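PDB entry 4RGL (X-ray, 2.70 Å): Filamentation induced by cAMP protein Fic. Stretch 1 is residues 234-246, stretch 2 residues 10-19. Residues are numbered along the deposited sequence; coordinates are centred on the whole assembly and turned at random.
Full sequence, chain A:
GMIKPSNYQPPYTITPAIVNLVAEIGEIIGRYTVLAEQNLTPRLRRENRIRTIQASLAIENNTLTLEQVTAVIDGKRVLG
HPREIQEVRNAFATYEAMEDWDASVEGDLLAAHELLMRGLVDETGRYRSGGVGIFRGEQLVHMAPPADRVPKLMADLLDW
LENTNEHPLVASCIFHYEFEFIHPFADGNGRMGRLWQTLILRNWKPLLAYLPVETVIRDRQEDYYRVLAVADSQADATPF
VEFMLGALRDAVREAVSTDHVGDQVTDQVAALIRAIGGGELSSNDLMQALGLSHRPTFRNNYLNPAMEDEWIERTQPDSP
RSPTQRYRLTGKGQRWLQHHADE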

ATOM      1  N   GLN A 234     -15.832 -26.818   0.871  1.00105.68           N
ATOM      2  CA  GLN A 234     -17.126 -26.804   1.548  1.00106.74           C
ATOM      3  C   GLN A 234     -18.151 -25.931   0.769  1.00110.12           C
ATOM      4  O   GLN A 234     -19.323 -25.860   1.159  1.00110.74           O
ATOM      5  CB  GLN A 234     -16.964 -26.291   2.998  1.00108.65           C
ATOM      6  CG  GLN A 234     -18.110 -26.702   3.943  1.00129.19           C
ATOM      7  CD  GLN A 234     -18.132 -28.197   4.235  1.00149.36           C
ATOM      8  OE1 GLN A 234     -17.150 -28.925   4.004  1.00142.91           O
ATOM      9  NE2 GLN A 234     -19.228 -28.670   4.815  1.00142.87           N
ATOM     10  N   ALA A 235     -17.704 -25.307  -0.371  1.00105.19           N
ATOM     11  CA  ALA A 235     -18.557 -24.456  -1.228  1.00105.02           C
ATOM     12  C   ALA A 235     -19.219 -23.308  -0.410  1.00109.74           C
ATOM     13  O   ALA A 235     -20.417 -23.042  -0.565  1.00110.47           O
ATOM     14  CB  ALA A 235     -19.628 -25.302  -1.914  1.00106.71           C
ATOM     15  N   ASP A 236     -18.427 -22.630   0.447  1.00105.34           N
ATOM     16  CA  ASP A 236     -18.934 -21.553   1.300  1.00105.65           C
ATOM     17  C   ASP A 236     -17.885 -20.443   1.452  1.00107.48           C
ATOM     18  O   ASP A 236     -16.779 -20.704   1.921  1.00106.94           O
ATOM     19  CB  ASP A 236     -19.333 -22.111   2.681  1.00108.90           C
ATOM     20  CG  ASP A 236     -19.935 -21.083   3.620  1.00120.19           C
ATOM     21  OD1 ASP A 236     -20.400 -20.024   3.127  1.00121.42           O
ATOM     22  OD2 ASP A 236     -20.013 -21.366   4.835  1.00125.93           O
ATOM     23  N   ALA A 237     -18.247 -19.198   1.086  1.00102.01           N
ATOM     24  CA  ALA A 237     -17.322 -18.056   1.158  1.00 99.66           C
ATOM     25  C   ALA A 237     -17.142 -17.559   2.605  1.00102.08           C
ATOM     26  O   ALA A 237     -16.138 -16.912   2.910  1.00100.95           O
ATOM     27  CB  ALA A 237     -17.828 -16.925   0.286  1.00100.33           C
ATOM     28  N   THR A 238     -18.123 -17.858   3.489  1.00 98.43           N
ATOM     29  CA  THR A 238     -18.158 -17.374   4.880  1.00 98.20           C
ATOM     30  C   THR A 238     -16.731 -17.441   5.578  1.00 98.96           C
ATOM     31  O   THR A 238     -16.265 -16.416   6.081  1.00 98.65           O
ATOM     32  CB  THR A 238     -19.201 -18.168   5.691  1.00106.48           C
ATOM     33  OG1 THR A 238     -20.472 -18.043   5.052  1.00105.76           O
ATOM     34  CG2 THR A 238     -19.296 -17.705   7.139  1.00105.34           C
ATOM     35  N   PRO A 239     -16.046 -18.629   5.633  1.00 92.93           N
ATOM     36  CA  PRO A 239     -14.756 -18.688   6.355  1.00 91.24           C
ATOM     37  C   PRO A 239     -13.689 -17.781   5.725  1.00 90.90           C
ATOM     38  O   PRO A 239     -12.856 -17.218   6.445  1.00 90.24           O
ATOM     39  CB  PRO A 239     -14.360 -20.165   6.255  1.00 93.20           C
ATOM     40  CG  PRO A 239     -15.157 -20.702   5.110  1.00 98.13           C
ATOM     41  CD  PRO A 239     -16.437 -19.957   5.124  1.00 94.77           C
ATOM     42  N   PHE A 240     -13.716 -17.631   4.382  1.00 83.95           N
ATOM     43  CA  PHE A 240     -12.785 -16.753   3.675  1.00 81.22           C
ATOM     44  C   PHE A 240     -13.073 -15.283   4.016  1.00 83.22           C
ATOM     45  O   PHE A 240     -12.137 -14.502   4.229  1.00 82.09           O
ATOM     46  CB  PHE A 240     -12.870 -16.984   2.150  1.00 81.78           C
ATOM     47  CG  PHE A 240     -12.000 -16.056   1.328  1.00 81.67           C
ATOM     48  CD1 PHE A 240     -10.642 -16.311   1.166  1.00 83.29           C
ATOM     49  CD2 PHE A 240     -12.550 -14.961   0.671  1.00 83.34           C
ATOM     50  CE1 PHE A 240      -9.841 -15.456   0.401  1.00 82.93           C
ATOM     51  CE2 PHE A 240     -11.748 -14.112  -0.098  1.00 85.04           C
ATOM     52  CZ  PHE A 240     -10.400 -14.369  -0.234  1.00 82.02           C
ATOM     53  N   VAL A 241     -14.372 -14.914   4.088  1.00 79.01           N
ATOM     54  CA  VAL A 241     -14.791 -13.552   4.424  1.00 78.56           C
ATOM     55  C   VAL A 241     -14.319 -13.207   5.843  1.00 79.87           C
ATOM     56  O   VAL A 241     -13.751 -12.135   6.054  1.00 78.08           O
ATOM     57  CB  VAL A 241     -16.328 -13.379   4.275  1.00 83.96           C
ATOM     58  CG1 VAL A 241     -16.768 -11.975   4.690  1.00 84.24           C
ATOM     59  CG2 VAL A 241     -16.771 -13.680   2.847  1.00 83.46           C
ATOM     60  N   GLU A 242     -14.459 -14.165   6.790  1.00 75.95           N
ATOM     61  CA  GLU A 242     -13.960 -13.993   8.157  1.00 75.84           C
ATOM     62  C   GLU A 242     -12.455 -13.750   8.158  1.00 77.38           C
ATOM     63  O   GLU A 242     -11.977 -12.869   8.871  1.00 76.75           O
ATOM     64  CB  GLU A 242     -14.292 -15.224   9.024  1.00 78.48           C
ATOM     65  CG  GLU A 242     -15.758 -15.350   9.413  1.00 87.75           C
ATOM     66  CD  GLU A 242     -16.046 -16.516  10.346  1.00106.72           C
ATOM     67  OE1 GLU A 242     -15.119 -17.317  10.604  1.00 96.55           O
ATOM     68  OE2 GLU A 242     -17.196 -16.620  10.828  1.00105.32           O
ATOM     69  N   PHE A 243     -11.697 -14.540   7.348  1.00 72.65           N
ATOM     70  CA  PHE A 243     -10.242 -14.414   7.277  1.00 71.24           C
ATOM     71  C   PHE A 243      -9.845 -13.061   6.733  1.00 74.09           C
ATOM     72  O   PHE A 243      -8.994 -12.389   7.323  1.00 74.67           O
ATOM     73  CB  PHE A 243      -9.631 -15.530   6.404  1.00 72.38           C
ATOM     74  CG  PHE A 243      -8.116 -15.474   6.315  1.00 73.31           C
ATOM     75  CD1 PHE A 243      -7.321 -16.136   7.247  1.00 76.98           C
ATOM     76  CD2 PHE A 243      -7.485 -14.728   5.320  1.00 74.41           C
ATOM     77  CE1 PHE A 243      -5.924 -16.062   7.180  1.00 77.40           C
ATOM     78  CE2 PHE A 243      -6.091 -14.635   5.271  1.00 76.59           C
ATOM     79  CZ  PHE A 243      -5.319 -15.306   6.199  1.00 75.27           C
HETATM   80  N   MSE A 244     -10.437 -12.659   5.584  1.00 68.31           N
HETATM   81  CA  MSE A 244     -10.075 -11.413   4.923  1.00 66.59           C
HETATM   82  C   MSE A 244     -10.464 -10.195   5.773  1.00 70.56           C
HETATM   83  O   MSE A 244      -9.629  -9.308   5.973  1.00 69.76           O
HETATM   84  CB  MSE A 244     -10.716 -11.323   3.545  1.00 68.50           C
HETATM   85  CG  MSE A 244     -10.053 -10.283   2.643  1.00 74.40           C
HETATM   86 SE   MSE A 244      -8.123 -10.581   2.451  0.75 80.65          SE
HETATM   87  CE  MSE A 244      -8.166 -12.396   1.790  1.00 76.89           C
ATOM     88  N   LEU A 245     -11.725 -10.161   6.308  1.00 67.47           N
ATOM     89  CA  LEU A 245     -12.151  -9.061   7.195  1.00 67.85           C
ATOM     90  C   LEU A 245     -11.269  -9.010   8.432  1.00 72.57           C
ATOM     91  O   LEU A 245     -10.979  -7.925   8.939  1.00 72.88           O
ATOM     92  CB  LEU A 245     -13.630  -9.201   7.603  1.00 69.09           C
ATOM     93  CG  LEU A 245     -14.666  -8.956   6.494  1.00 73.57           C
ATOM     94  CD1 LEU A 245     -16.070  -9.202   7.008  1.00 75.29           C
ATOM     95  CD2 LEU A 245     -14.556  -7.546   5.935  1.00 74.96           C
ATOM     96  N   GLY A 246     -10.799 -10.181   8.873  1.00 68.72           N
ATOM     97  CA  GLY A 246      -9.860 -10.279   9.980  1.00 69.04           C
ATOM     98  C   GLY A 246      -8.529  -9.647   9.638  1.00 72.86           C
ATOM     99  O   GLY A 246      -8.051  -8.766  10.362  1.00 72.81           O
TER
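Stretch 2 10-19: PPYTITPAIV

Segments far apart in sequence often pack by running alongside one another, with polar contacts where a helix begins and apolar contacts along its body. The Fic protein of entry 4RGL offers a compact example, in which residues 10-19 lie along residues 234-246 and no two touching residues are fewer than 223 positions apart in the chain.

The backbone sets the register. In stretch 1, Ala235 leaves the preceding helix with positive phi (55°), Asp236 is extended, and the chain then turns into a helix that runs through Gly246 and continues beyond. Stretch 2 is mostly extended from Pro10 to Thr15, and a helix begins at Pro16, with Thr15 in the N-cap position. The two chains advance in the same sense: Asp236 CA lies 5.4 Å from Pro11 CA, Thr238 CA 6.0 Å from Thr13 CA, and Glu242 CA 6.0 Å from Ile18 CA. The extended part of stretch 2 thus follows the loop and first turn of stretch 1, and its helix begins to pack against the helix of stretch 1 at Val241 to Leu245. Together the two surfaces bury 458 Å².

Polar contacts gather at the start of the stretch 1 helix. A first-turn amide has no carbonyl of a preceding turn to bond to, and here a side chain serves instead: Thr238 N donates to Asp236 OD1 at 3.2 Å, a capping bond with an N-H...acceptor angle of 161°. Stretch 2 attaches beside this cap. Thr13 OG1 donates a hydrogen bond to Thr238 OG1 over 2.6 Å, while Thr13 O stands 2.9 Å from Thr238 OG1. The m rotamer of Thr238 and the p rotamer of Thr13 bring these hydroxyls together. Close approach alone does not make a bond, however: Pro11 O and Asp236 OD1 are 3.4 Å apart, but both are acceptors.

Apolar packing begins upstream of this cluster. Pro11 points its CA-to-CB bond toward stretch 1, and in the apolar contact Pro11 CG lies 4.3 Å from Ala237 CB. Farther along, Ile18 supplies the main hydrophobic contact. Its CA-to-CB bond points sideways, but the end of the side chain comes nearer: Ile18 CD1 reaches Val241 CG1 at 3.8 Å, and Ile18 CG2 reaches Leu245 CD1 at 4.0 Å. Val241 and Leu245 are four residues apart, so they sit about one helical turn from each other and offer neighbouring surfaces to the two methyl groups of one isoleucine.

Mixed contacts complete the interface. Pro11 CB comes within 3.6 Å of Ala235 O. Thr15 CG2 lies 3.8 Å from Thr238 CG2 and 3.1 Å from Glu242 OE2. The glutamate also points sideways at CB, yet its extended chain (chi2 t) carries OE2 to 3.5 Å from Ala17 CB. Its aliphatic portion is used as well, with Glu242 CG 4.3 Å from Ile18 CG1.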

ATOM      1  N   PRO A  10     -23.431 -15.567  -5.228  1.00129.66           N
ATOM      2  CA  PRO A  10     -22.406 -16.433  -4.613  1.00128.00           C
ATOM      3  C   PRO A  10     -22.826 -16.919  -3.191  1.00133.26           C
ATOM      4  O   PRO A  10     -23.801 -16.406  -2.625  1.00134.45           O
ATOM      5  CB  PRO A  10     -21.167 -15.523  -4.558  1.00127.97           C
ATOM      6  CG  PRO A  10     -21.495 -14.351  -5.469  1.00132.76           C
ATOM      7  CD  PRO A  10     -22.954 -14.182  -5.367  1.00130.46           C
ATOM      8  N   PRO A  11     -22.105 -17.931  -2.600  1.00129.08           N
ATOM      9  CA  PRO A  11     -22.537 -18.467  -1.284  1.00129.75           C
ATOM     10  C   PRO A  11     -22.274 -17.484  -0.133  1.00132.71           C
ATOM     11  O   PRO A  11     -21.459 -17.763   0.755  1.00131.54           O
ATOM     12  CB  PRO A  11     -21.692 -19.737  -1.127  1.00130.58           C
ATOM     13  CG  PRO A  11     -20.488 -19.497  -1.969  1.00133.38           C
ATOM     14  CD  PRO A  11     -20.963 -18.698  -3.147  1.00129.13           C
ATOM     15  N   TYR A  12     -23.011 -16.371  -0.110  1.00129.49           N
ATOM     16  CA  TYR A  12     -22.856 -15.372   0.928  1.00129.16           C
ATOM     17  C   TYR A  12     -23.825 -15.638   2.075  1.00134.37           C
ATOM     18  O   TYR A  12     -25.041 -15.492   1.906  1.00136.45           O
ATOM     19  CB  TYR A  12     -23.065 -13.956   0.356  1.00130.46           C
ATOM     20  N   THR A  13     -23.295 -16.107   3.228  1.00129.04           N
ATOM     21  CA  THR A  13     -24.092 -16.325   4.449  1.00129.61           C
ATOM     22  C   THR A  13     -23.406 -15.627   5.634  1.00130.20           C
ATOM     23  O   THR A  13     -22.265 -15.957   5.969  1.00128.85           O
ATOM     24  CB  THR A  13     -24.302 -17.831   4.715  1.00139.74           C
ATOM     25  OG1 THR A  13     -23.030 -18.479   4.752  1.00139.47           O
ATOM     26  CG2 THR A  13     -25.200 -18.496   3.667  1.00139.51           C
ATOM     27  N   ILE A  14     -24.081 -14.618   6.225  1.00125.08           N
ATOM     28  CA  ILE A  14     -23.509 -13.790   7.300  1.00123.16           C
ATOM     29  C   ILE A  14     -23.338 -14.629   8.601  1.00124.43           C
ATOM     30  O   ILE A  14     -23.924 -15.703   8.726  1.00125.45           O
ATOM     31  CB  ILE A  14     -24.389 -12.509   7.555  1.00127.65           C
ATOM     32  CG1 ILE A  14     -24.600 -11.686   6.243  1.00127.68           C
ATOM     33  CG2 ILE A  14     -23.785 -11.631   8.653  1.00128.11           C
ATOM     34  CD1 ILE A  14     -25.711 -12.244   5.271  1.00136.00           C
ATOM     35  N   THR A  15     -22.487 -14.150   9.522  1.00117.72           N
ATOM     36  CA  THR A  15     -22.202 -14.824  10.791  1.00117.11           C
ATOM     37  C   THR A  15     -21.910 -13.760  11.889  1.00119.57           C
ATOM     38  O   THR A  15     -21.436 -12.667  11.569  1.00118.55           O
ATOM     39  CB  THR A  15     -21.013 -15.825  10.610  1.00120.86           C
ATOM     40  OG1 THR A  15     -20.658 -16.377  11.872  1.00120.63           O
ATOM     41  CG2 THR A  15     -19.812 -15.185   9.990  1.00116.96           C
ATOM     42  N   PRO A  16     -22.178 -14.062  13.196  1.00115.86           N
ATOM     43  CA  PRO A  16     -21.912 -13.056  14.247  1.00115.27           C
ATOM     44  C   PRO A  16     -20.457 -12.550  14.233  1.00113.00           C
ATOM     45  O   PRO A  16     -20.197 -11.439  14.676  1.00112.74           O
ATOM     46  CB  PRO A  16     -22.222 -13.811  15.554  1.00119.40           C
ATOM     47  CG  PRO A  16     -22.331 -15.262  15.164  1.00124.23           C
ATOM     48  CD  PRO A  16     -22.791 -15.280  13.760  1.00119.01           C
ATOM     49  N   ALA A  17     -19.521 -13.361  13.718  1.00104.77           N
ATOM     50  CA  ALA A  17     -18.119 -12.950  13.616  1.00101.26           C
ATOM     51  C   ALA A  17     -17.946 -11.831  12.576  1.00 99.97           C
ATOM     52  O   ALA A  17     -17.184 -10.890  12.811  1.00 98.90           O
ATOM     53  CB  ALA A  17     -17.247 -14.141  13.253  1.00100.80           C
ATOM     54  N   ILE A  18     -18.696 -11.912  11.434  1.00 93.17           N
ATOM     55  CA  ILE A  18     -18.630 -10.904  10.364  1.00 90.43           C
ATOM     56  C   ILE A  18     -19.112  -9.539  10.881  1.00 93.29           C
ATOM     57  O   ILE A  18     -18.404  -8.545  10.718  1.00 91.60           O
ATOM     58  CB  ILE A  18     -19.446 -11.351   9.106  1.00 93.02           C
ATOM     59  CG1 ILE A  18     -18.669 -12.414   8.293  1.00 91.82           C
ATOM     60  CG2 ILE A  18     -19.804 -10.137   8.215  1.00 92.98           C
ATOM     61  CD1 ILE A  18     -19.503 -13.052   7.062  1.00 99.43           C
ATOM     62  N   VAL A  19     -20.312  -9.493  11.520  1.00 91.06           N
ATOM     63  CA  VAL A  19     -20.891  -8.223  11.987  1.00 91.41           C
ATOM     64  C   VAL A  19     -19.954  -7.557  13.023  1.00 91.27           C
ATOM     65  O   VAL A  19     -19.802  -6.339  13.007  1.00 90.35           O
ATOM     66  CB  VAL A  19     -22.333  -8.392  12.553  1.00 98.60           C
ATOM     67  CG1 VAL A  19     -23.281  -8.933  11.485  1.00 98.71           C
ATOM     68  CG2 VAL A  19     -22.348  -9.280  13.793  1.00100.05           C
TER